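Local coordinates for protein eukaryotic translation initiation factor 4E type 5 (Leishmania major, PDB 7KCJ) that probably binds the 7-methylguanosine cap of messenger RNA and acts in the initiation of translation, at residues W18-L23 with Q48-I53; L78-N83 with L139-R144. All coordinates share one frame; numbering follows the deposited sequence.

Interaction 1: W18-L23 with Q48-I53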
loop_
_atom_site.group_PDB
_atom_site.type_symbol
_atom_site.label_atom_id
_atom_site.label_comp_id
_atom_site.label_asym_id
_atom_site.label_seq_id
_atom_site.Cartn_x
_atom_site.Cartn_y
_atom_site.Cartn_z
ATOM N N TRP A 18 8.695 8.872 3.879
ATOM C CA TRP A 18 7.810 7.755 4.161
ATOM C C TRP A 18 8.601 6.685 4.902
ATOM O O TRP A 18 9.722 6.385 4.502
ATOM C CB TRP A 18 7.255 7.185 2.830
ATOM C CG TRP A 18 6.474 8.201 2.035
ATOM C CD1 TRP A 18 6.975 9.266 1.340
ATOM C CD2 TRP A 18 5.044 8.258 1.882
ATOM N NE1 TRP A 18 5.945 9.984 0.765
ATOM C CE2 TRP A 18 4.749 9.403 1.109
ATOM C CE3 TRP A 18 3.992 7.439 2.294
ATOM C CZ2 TRP A 18 3.440 9.751 0.760
ATOM C CZ3 TRP A 18 2.692 7.803 1.975
ATOM C CH2 TRP A 18 2.430 8.940 1.211
ATOM N N PHE A 19 8.048 6.132 5.986
ATOM C CA PHE A 19 8.711 5.054 6.707
ATOM C C PHE A 19 8.207 3.707 6.200
ATOM O O PHE A 19 7.001 3.488 6.096
ATOM C CB PHE A 19 8.516 5.159 8.220
ATOM C CG PHE A 19 9.507 4.314 8.979
ATOM C CD1 PHE A 19 10.788 4.771 9.221
ATOM C CD2 PHE A 19 9.171 3.043 9.416
ATOM C CE1 PHE A 19 11.713 3.982 9.906
ATOM C CE2 PHE A 19 10.095 2.259 10.100
ATOM C CZ PHE A 19 11.357 2.730 10.335
ATOM N N VAL A 20 9.134 2.802 5.898
ATOM C CA VAL A 20 8.808 1.487 5.358
ATOM C C VAL A 20 8.975 0.428 6.446
ATOM O O VAL A 20 9.971 0.427 7.172
ATOM C CB VAL A 20 9.674 1.146 4.116
ATOM C CG1 VAL A 20 9.146 -0.093 3.409
ATOM C CG2 VAL A 20 9.740 2.321 3.138
ATOM N N SER A 21 7.992 -0.445 6.580
ATOM C CA SER A 21 8.046 -1.530 7.552
ATOM C C SER A 21 7.364 -2.775 6.995
ATOM O O SER A 21 6.508 -2.688 6.111
ATOM C CB SER A 21 7.437 -1.107 8.881
ATOM O OG SER A 21 6.075 -0.800 8.670
ATOM N N PHE A 22 7.754 -3.936 7.495
ATOM C CA PHE A 22 7.211 -5.197 7.012
ATOM C C PHE A 22 6.571 -5.965 8.151
ATOM O O PHE A 22 7.254 -6.287 9.115
ATOM C CB PHE A 22 8.337 -6.015 6.361
ATOM C CG PHE A 22 7.971 -7.438 6.028
ATOM C CD1 PHE A 22 7.083 -7.719 5.008
ATOM C CD2 PHE A 22 8.524 -8.488 6.723
ATOM C CE1 PHE A 22 6.751 -9.020 4.703
ATOM C CE2 PHE A 22 8.195 -9.791 6.408
ATOM C CZ PHE A 22 7.307 -10.046 5.410
ATOM N N LEU A 23 5.300 -6.300 8.038
ATOM C CA LEU A 23 4.604 -7.080 9.059
ATOM C C LEU A 23 4.281 -8.460 8.504
ATOM O O LEU A 23 3.466 -8.582 7.598
ATOM C CB LEU A 23 3.316 -6.369 9.511
ATOM C CG LEU A 23 2.365 -7.142 10.493
ATOM C CD1 LEU A 23 3.091 -7.649 11.697
ATOM C CD2 LEU A 23 1.242 -6.265 10.987
ATOM N N GLN A 48 8.687 -5.550 11.465
ATOM C CA GLN A 48 10.110 -5.445 11.218
ATOM C C GLN A 48 10.313 -4.111 10.525
ATOM O O GLN A 48 9.841 -3.935 9.411
ATOM C CB GLN A 48 10.573 -6.608 10.324
ATOM C CG GLN A 48 10.081 -7.978 10.806
ATOM C CD GLN A 48 10.653 -9.138 10.008
ATOM O OE1 GLN A 48 11.409 -8.954 9.041
ATOM N NE2 GLN A 48 10.303 -10.352 10.380
ATOM N N LYS A 49 10.948 -3.149 11.203
ATOM C CA LYS A 49 11.167 -1.824 10.623
ATOM C C LYS A 49 12.273 -1.823 9.598
ATOM O O LYS A 49 13.303 -2.466 9.792
ATOM C CB LYS A 49 11.506 -0.785 11.697
ATOM C CG LYS A 49 10.387 -0.549 12.701
ATOM C CD LYS A 49 10.708 0.621 13.615
ATOM C CE LYS A 49 9.538 0.949 14.530
ATOM N NZ LYS A 49 9.585 2.343 15.060
ATOM N N LEU A 50 12.065 -1.076 8.508
ATOM C CA LEU A 50 13.109 -0.930 7.506
ATOM C C LEU A 50 13.712 0.462 7.776
ATOM O O LEU A 50 14.408 0.592 8.773
ATOM C CB LEU A 50 12.611 -1.184 6.067
ATOM C CG LEU A 50 12.382 -2.657 5.662
ATOM C CD1 LEU A 50 11.056 -3.200 6.197
ATOM C CD2 LEU A 50 12.460 -2.814 4.116
ATOM N N ASP A 51 13.370 1.512 7.013
ATOM C CA ASP A 51 13.912 2.852 7.228
ATOM C C ASP A 51 13.096 3.899 6.425
ATOM O O ASP A 51 12.202 3.539 5.652
ATOM C CB ASP A 51 15.379 2.871 6.763
ATOM C CG ASP A 51 16.260 3.903 7.435
ATOM O OD1 ASP A 51 15.717 4.771 8.176
ATOM O OD2 ASP A 51 17.495 3.837 7.238
ATOM N N TRP A 52 13.421 5.185 6.597
ATOM C CA TRP A 52 12.792 6.270 5.864
ATOM C C TRP A 52 13.240 6.254 4.415
ATOM O O TRP A 52 14.404 5.962 4.135
ATOM C CB TRP A 52 13.263 7.620 6.432
ATOM C CG TRP A 52 12.832 7.904 7.832
ATOM C CD1 TRP A 52 13.612 7.890 8.954
ATOM C CD2 TRP A 52 11.513 8.279 8.259
ATOM N NE1 TRP A 52 12.855 8.224 10.058
ATOM C CE2 TRP A 52 11.562 8.466 9.659
ATOM C CE3 TRP A 52 10.286 8.436 7.598
ATOM C CZ2 TRP A 52 10.444 8.859 10.395
ATOM C CZ3 TRP A 52 9.177 8.817 8.327
ATOM C CH2 TRP A 52 9.265 9.050 9.703
ATOM N N ILE A 53 12.359 6.673 3.507
ATOM C CA ILE A 53 12.702 6.847 2.113
ATOM C C ILE A 53 12.275 8.272 1.691
ATOM O O ILE A 53 11.194 8.740 2.057
ATOM C CB ILE A 53 12.144 5.739 1.183
ATOM C CG1 ILE A 53 10.581 5.631 1.254
ATOM C CG2 ILE A 53 12.842 4.392 1.445
ATOM C CD1 ILE A 53 9.975 4.628 0.260
#
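F19 sends CG anti to its backbone N (chi1 -163°), and W52 holds CG beside its own N (chi1 -66°); each CG is thereby set on the face these two residues share, where the phenyl and indole rings meet beside a classic beta bulge. The bulge lies in the antiparallel pair made by strand 13-23 and an edge strand of the eIF4E sheet, 48-55: L50 and D51 both face V20, and the register slips by one between the F19-W52 and S21-K49 pairs. The two rings form a T-shaped stack, the edge of F19 toward the indole face with the planes at 79°. F19 CD1 sits over the indole, 3.7 Å from W52 CD2, while F19 CB makes a CH-pi contact with its six-membered ring. At another edge of the phenyl ring, the K49 side chain crosses at about a right angle, its CB lying in the ring plane at 3.7 Å from F19 CE2. K49 NZ itself hydrogen-bonds K85 O, and K17 adds a cation-pi contact to W52.

Six backbone bonds join the strands, and the bulge distorts the middle of the set. V20 N reaches D51 O at 3.2 Å from well above the carbonyl plane, whereas V20 O accepts L50 N at 2.9 Å. D51 points away from strand 13-23, and its OD1 accepts W52 N from above the carboxylate plane. V20 CG2 packs on I53 CD1 at 3.7 Å, and T62 of helix 56-64 touches V20, L50 and I53. Farther along, F22 and Q48 lie side by side with ring and amide planes steeply inclined, Q48 OE1 meeting the edge of the F22 ring 3.7 Å from CD2.

Interaction 2: L78-N83 with L139-R144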
loop_
_atom_site.group_PDB
_atom_site.type_symbol
_atom_site.label_atom_id
_atom_site.label_comp_id
_atom_site.label_asym_id
_atom_site.label_seq_id
_atom_site.Cartn_x
_atom_site.Cartn_y
_atom_site.Cartn_z
ATOM N N LEU A 78 3.418 -5.031 3.551
ATOM C CA LEU A 78 4.532 -4.101 3.394
ATOM C C LEU A 78 3.877 -2.734 3.548
ATOM O O LEU A 78 2.936 -2.441 2.830
ATOM C CB LEU A 78 5.200 -4.237 2.026
ATOM C CG LEU A 78 6.351 -3.271 1.767
ATOM C CD1 LEU A 78 7.500 -3.522 2.741
ATOM C CD2 LEU A 78 6.851 -3.390 0.307
ATOM N N ILE A 79 4.288 -1.949 4.528
ATOM C CA ILE A 79 3.635 -0.678 4.861
ATOM C C ILE A 79 4.499 0.557 4.599
ATOM O O ILE A 79 5.683 0.562 4.939
ATOM C CB ILE A 79 3.236 -0.761 6.358
ATOM C CG1 ILE A 79 2.307 -1.986 6.633
ATOM C CG2 ILE A 79 2.616 0.549 6.875
ATOM C CD1 ILE A 79 2.058 -2.298 8.179
ATOM N N PHE A 80 3.905 1.614 4.022
ATOM C CA PHE A 80 4.574 2.892 3.782
ATOM C C PHE A 80 3.733 3.962 4.473
ATOM O O PHE A 80 2.552 4.124 4.130
ATOM C CB PHE A 80 4.662 3.219 2.277
ATOM C CG PHE A 80 5.405 2.202 1.444
ATOM C CD1 PHE A 80 4.798 1.020 1.060
ATOM C CD2 PHE A 80 6.706 2.438 1.031
ATOM C CE1 PHE A 80 5.485 0.089 0.300
ATOM C CE2 PHE A 80 7.391 1.502 0.280
ATOM C CZ PHE A 80 6.776 0.342 -0.094
ATOM N N ALA A 81 4.320 4.703 5.430
ATOM C CA ALA A 81 3.565 5.748 6.118
ATOM C C ALA A 81 4.281 7.072 6.031
ATOM O O ALA A 81 5.440 7.160 6.429
ATOM C CB ALA A 81 3.323 5.386 7.576
ATOM N N ARG A 82 3.588 8.109 5.558
ATOM C CA ARG A 82 4.192 9.420 5.459
ATOM C C ARG A 82 4.414 10.038 6.849
ATOM O O ARG A 82 3.470 10.145 7.631
ATOM C CB ARG A 82 3.342 10.323 4.550
ATOM C CG ARG A 82 4.044 11.626 4.197
ATOM C CD ARG A 82 3.156 12.524 3.366
ATOM N NE ARG A 82 1.913 12.865 4.060
ATOM C CZ ARG A 82 1.784 13.871 4.920
ATOM N NH1 ARG A 82 2.820 14.653 5.199
ATOM N NH2 ARG A 82 0.614 14.110 5.500
ATOM N N ASN A 83 5.674 10.403 7.162
ATOM C CA ASN A 83 6.102 11.040 8.417
ATOM C C ASN A 83 5.791 10.259 9.698
ATOM O O ASN A 83 5.717 10.878 10.761
ATOM C CB ASN A 83 5.502 12.452 8.541
ATOM C CG ASN A 83 6.075 13.510 7.649
ATOM O OD1 ASN A 83 5.429 14.531 7.383
ATOM N ND2 ASN A 83 7.301 13.335 7.181
ATOM N N LEU A 139 0.120 3.587 2.584
ATOM C CA LEU A 139 0.026 2.635 1.506
ATOM C C LEU A 139 0.382 1.272 2.090
ATOM O O LEU A 139 1.423 1.138 2.721
ATOM C CB LEU A 139 1.037 3.031 0.435
ATOM C CG LEU A 139 0.856 2.482 -0.957
ATOM C CD1 LEU A 139 -0.465 2.908 -1.550
ATOM C CD2 LEU A 139 1.965 3.021 -1.837
ATOM N N ARG A 140 -0.499 0.272 1.926
ATOM C CA ARG A 140 -0.266 -1.067 2.443
ATOM C C ARG A 140 -0.318 -2.054 1.287
ATOM O O ARG A 140 -1.280 -2.074 0.542
ATOM C CB ARG A 140 -1.299 -1.423 3.517
ATOM C CG ARG A 140 -1.598 -0.273 4.476
ATOM C CD ARG A 140 -1.728 -0.731 5.897
ATOM N NE ARG A 140 -2.963 -1.469 6.114
ATOM C CZ ARG A 140 -3.179 -2.288 7.139
ATOM N NH1 ARG A 140 -2.226 -2.501 8.039
ATOM N NH2 ARG A 140 -4.348 -2.902 7.271
ATOM N N ILE A 141 0.735 -2.834 1.096
ATOM C CA ILE A 141 0.808 -3.805 0.008
ATOM C C ILE A 141 0.768 -5.222 0.566
ATOM O O ILE A 141 1.585 -5.558 1.416
ATOM C CB ILE A 141 2.026 -3.544 -0.890
ATOM C CG1 ILE A 141 2.125 -2.075 -1.297
ATOM C CG2 ILE A 141 1.987 -4.412 -2.107
ATOM C CD1 ILE A 141 3.468 -1.761 -2.021
ATOM N N ALA A 142 -0.257 -6.000 0.198
ATOM C CA ALA A 142 -0.425 -7.355 0.709
ATOM C C ALA A 142 -0.306 -8.425 -0.357
ATOM O O ALA A 142 -1.081 -8.414 -1.317
ATOM C CB ALA A 142 -1.766 -7.486 1.398
ATOM N N ALA A 143 0.600 -9.390 -0.168
ATOM C CA ALA A 143 0.718 -10.514 -1.108
ATOM C C ALA A 143 -0.504 -11.418 -0.929
ATOM O O ALA A 143 -0.777 -11.876 0.191
ATOM C CB ALA A 143 1.972 -11.323 -0.804
ATOM N N ARG A 144 -1.237 -11.687 -2.018
ATOM C CA ARG A 144 -2.398 -12.568 -1.949
ATOM C C ARG A 144 -2.355 -13.681 -3.036
ATOM O O ARG A 144 -3.276 -13.767 -3.859
ATOM C CB ARG A 144 -3.685 -11.736 -2.075
ATOM C CG ARG A 144 -3.861 -10.721 -0.949
ATOM C CD ARG A 144 -5.307 -10.579 -0.531
ATOM N NE ARG A 144 -5.480 -10.884 0.887
ATOM C CZ ARG A 144 -6.219 -11.886 1.356
ATOM N NH1 ARG A 144 -6.865 -12.693 0.520
ATOM N NH2 ARG A 144 -6.313 -12.094 2.665
#
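L139 O accepts the backbone N-H of F80 at 2.8 Å, nearly along the C=O axis, and also receives a CA-H...O contact from I79 CA at 3.6 Å. The same oxygen lies in the plane of the F80 ring, at its edge near CD1. Strands 77-82 and 136-143 run antiparallel here at 174°, with L78-I141 and F80-L139 as hydrogen-bonded pairs and I79-R140 as the non-hydrogen-bonded pair between them. Each outer pair has two bonds. L78 and I141 exchange theirs almost straight, L78 O taking I141 N at 2.8 Å while R140 CA leans on that oxygen as a second, weaker donor.

The side chains of L78, F80, L139 and I141 share one face. CG of F80 stands anti to the carbonyl carbon (chi1 -59°), and the ring meets the isoleucine tip, CE1 of F80 lying 3.6 Å from CD1 of I141. Nearer the backbone, F80 CB lies 4.1 Å from L139 CB. On the face of I79 and R140, I79 CD1 lies at the edge of the guanidinium, whose NE forms a salt bridge with E156 OE2.

Helix 108-121 lies against the apolar face, M121 touching F80, V116 and L117 touching L139, and L113 touching I141; strands 13-23 and 153-159 flank the pair in the sheet.

Overall arrangement
Interactions 1 and 2 are pairings in one antiparallel sheet, their centres about 9 Å apart. Across it the strands run 48-55, 13-23, 77-82 and 136-143, so interaction 1 joins one edge strand to its neighbour, while interaction 2 lies deeper: the centre of interaction 2 lies about 4 Å from that of the chain. Backbone bonds between S21 and I79 and between F19 and A81 sew them together. Along the chain they come in series, the first closing before the second opens. Helix 108-121 reaches both, touching W18 as well as F80. Together they join four strands of the curved eIF4E sheet, the framework that in this family carries cap binding.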